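Local coordinates for putative cytoplasmic protein (Enterobacter cloacae, PDB 4HFL), which is a type VI secretion effector amidase of the Tae4 family, probably cleaving peptide bonds of peptidoglycan in rival bacteria, at residues A[128-133]-A[141-146]. Sequence-based numbering, arbitrary orientation. Where two conformers were deposited one is given.
Sequences IIFTGH and HVTLWN
Ile128 and Phe130 pair with Thr143 and His141 in an antiparallel beta hairpin. The hairpin is formed by strands 126-133 and 138-145 of the four-stranded antiparallel sheet of this amidase, whose family is grouped with the papain-like (clan CA) peptidases. The short strand axes approach to 4.8 Å, their directions 156° apart. Ile128 and Thr143 are a hydrogen-bonded pair, with Ile128 N to Thr143 O at 2.9 Å and the return bond from Thr143 N to Ile128 O. Phe130 and His141 are bonded in the same way; the bond from His141 N to Phe130 O is the more bent, 149° at the hydrogen. Between them lies the non-hydrogen-bonded pair Ile129 and Val142. Here the CA of Ile129 lies 3.4 Å from His141 O in a CA-H...O contact.

Ile129 and Val142 point to one face, side by side, with Ile129 CG1 3.9 Å from Val142 CG2. Both touch Ile99 of helix 95-106. On the other face are Ile128, Phe130, His141 and Thr143. Asp152 OD1 is hydrogen-bonded to both His141 NE2 and Thr143 OG1, tying the edge strand to the segment that carries the Cys150-Cys154 disulfide. Thr143 OG1 stands anti to the backbone N (chi1 -171°), which turns CG2 toward strand 126-133. Ile128 CG1 lies over one face of the Phe130 ring, offset toward the rim. Thr143 CG2 meets the edge of that ring at CE2, 3.9 Å away, and touches Ile128 CG2 at 3.6 Å.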
loop_
_atom_site.group_PDB
_atom_site.type_symbol
_atom_site.label_atom_id
_atom_site.label_comp_id
_atom_site.label_asym_id
_atom_site.label_seq_id
_atom_site.Cartn_x
_atom_site.Cartn_y
_atom_site.Cartn_z
ATOM N N ILE A 128 7.138 -1.151 1.209
ATOM C CA ILE A 128 7.849 -0.372 0.199
ATOM C C ILE A 128 6.880 0.403 -0.715
ATOM O O ILE A 128 5.844 -0.128 -1.128
ATOM C CB ILE A 128 8.846 -1.271 -0.603
ATOM C CG1 ILE A 128 9.854 -0.424 -1.383
ATOM C CG2 ILE A 128 8.107 -2.243 -1.535
ATOM C CD1 ILE A 128 11.005 -1.262 -1.950
ATOM N N ILE A 129 7.213 1.664 -0.992
ATOM C CA ILE A 129 6.444 2.515 -1.901
ATOM C C ILE A 129 7.300 2.862 -3.117
ATOM O O ILE A 129 8.386 3.436 -2.973
ATOM C CB ILE A 129 6.103 3.878 -1.252
ATOM C CG1 ILE A 129 5.265 3.710 0.021
ATOM C CG2 ILE A 129 5.411 4.804 -2.261
ATOM C CD1 ILE A 129 5.091 5.027 0.779
ATOM N N PHE A 130 6.789 2.567 -4.309
ATOM C CA PHE A 130 7.454 2.917 -5.555
ATOM C C PHE A 130 6.683 4.068 -6.174
ATOM O O PHE A 130 5.508 3.923 -6.431
ATOM C CB PHE A 130 7.365 1.745 -6.534
ATOM C CG PHE A 130 8.043 0.488 -6.058
ATOM C CD1 PHE A 130 9.422 0.354 -6.130
ATOM C CD2 PHE A 130 7.294 -0.569 -5.556
ATOM C CE1 PHE A 130 10.045 -0.815 -5.708
ATOM C CE2 PHE A 130 7.909 -1.738 -5.141
ATOM C CZ PHE A 130 9.290 -1.862 -5.215
ATOM N N THR A 131 7.320 5.203 -6.451
ATOM C CA THR A 131 6.595 6.270 -7.144
ATOM C C THR A 131 7.270 6.582 -8.449
ATOM O O THR A 131 8.439 6.267 -8.634
ATOM C CB THR A 131 6.513 7.552 -6.326
ATOM O OG1 THR A 131 7.835 7.921 -5.927
ATOM C CG2 THR A 131 5.635 7.340 -5.086
ATOM N N GLY A 132 6.528 7.192 -9.364
ATOM C CA GLY A 132 7.080 7.533 -10.657
ATOM C C GLY A 132 6.035 8.213 -11.512
ATOM O O GLY A 132 5.181 8.957 -11.007
ATOM N N HIS A 133 6.093 7.990 -12.816
ATOM C CA HIS A 133 5.097 8.600 -13.679
ATOM C C HIS A 133 4.745 7.694 -14.845
ATOM O O HIS A 133 5.532 6.835 -15.247
ATOM C CB HIS A 133 5.587 9.961 -14.193
ATOM C CG HIS A 133 6.891 9.895 -14.922
ATOM N ND1 HIS A 133 6.985 9.536 -16.249
ATOM C CD2 HIS A 133 8.158 10.135 -14.507
ATOM C CE1 HIS A 133 8.253 9.562 -16.621
ATOM N NE2 HIS A 133 8.986 9.914 -15.580
ATOM N N HIS A 141 2.901 2.874 -6.260
ATOM C CA HIS A 141 2.432 1.555 -5.860
ATOM C C HIS A 141 3.001 1.223 -4.488
ATOM O O HIS A 141 4.192 1.388 -4.237
ATOM C CB HIS A 141 2.840 0.483 -6.877
ATOM C CG HIS A 141 2.440 -0.911 -6.479
ATOM N ND1 HIS A 141 1.160 -1.403 -6.645
ATOM C CD2 HIS A 141 3.155 -1.916 -5.912
ATOM C CE1 HIS A 141 1.104 -2.647 -6.201
ATOM N NE2 HIS A 141 2.302 -2.984 -5.753
ATOM N N VAL A 142 2.143 0.772 -3.588
ATOM C CA VAL A 142 2.585 0.447 -2.243
ATOM C C VAL A 142 2.426 -1.056 -2.060
ATOM O O VAL A 142 1.388 -1.619 -2.415
ATOM C CB VAL A 142 1.737 1.191 -1.206
ATOM C CG1 VAL A 142 2.179 0.821 0.201
ATOM C CG2 VAL A 142 1.823 2.694 -1.424
ATOM N N THR A 143 3.451 -1.712 -1.527
ATOM C CA THR A 143 3.391 -3.177 -1.405
ATOM C C THR A 143 4.323 -3.628 -0.289
ATOM O O THR A 143 4.853 -2.791 0.464
ATOM C CB THR A 143 3.746 -3.879 -2.766
ATOM O OG1 THR A 143 3.470 -5.283 -2.687
ATOM C CG2 THR A 143 5.218 -3.673 -3.128
ATOM N N LEU A 144 4.520 -4.937 -0.164
ATOM C CA LEU A 144 5.471 -5.470 0.815
ATOM C C LEU A 144 6.623 -6.110 0.063
ATOM O O LEU A 144 6.421 -6.645 -1.028
ATOM C CB LEU A 144 4.818 -6.534 1.699
ATOM C CG LEU A 144 3.559 -6.104 2.457
ATOM C CD1 LEU A 144 2.972 -7.275 3.223
ATOM C CD2 LEU A 144 3.868 -4.972 3.417
ATOM N N TRP A 145 7.810 -6.075 0.668
ATOM C CA TRP A 145 9.036 -6.619 0.080
ATOM C C TRP A 145 9.675 -7.557 1.102
ATOM O O TRP A 145 9.819 -7.184 2.260
ATOM C CB TRP A 145 9.982 -5.454 -0.262
ATOM C CG TRP A 145 11.428 -5.826 -0.442
ATOM C CD1 TRP A 145 12.434 -5.682 0.473
ATOM C CD2 TRP A 145 12.032 -6.388 -1.618
ATOM N NE1 TRP A 145 13.629 -6.116 -0.065
ATOM C CE2 TRP A 145 13.409 -6.553 -1.344
ATOM C CE3 TRP A 145 11.545 -6.753 -2.877
ATOM C CZ2 TRP A 145 14.301 -7.082 -2.282
ATOM C CZ3 TRP A 145 12.428 -7.275 -3.806
ATOM C CH2 TRP A 145 13.788 -7.448 -3.500
ATOM N N ASN A 146 10.039 -8.769 0.692
ATOM C CA ASN A 146 10.533 -9.763 1.650
ATOM C C ASN A 146 12.034 -10.010 1.539
ATOM O O ASN A 146 12.565 -10.926 2.182
ATOM C CB ASN A 146 9.765 -11.099 1.522
ATOM C CG ASN A 146 10.197 -11.916 0.300
ATOM O OD1 ASN A 146 10.873 -11.410 -0.602
ATOM N ND2 ASN A 146 9.797 -13.184 0.264
#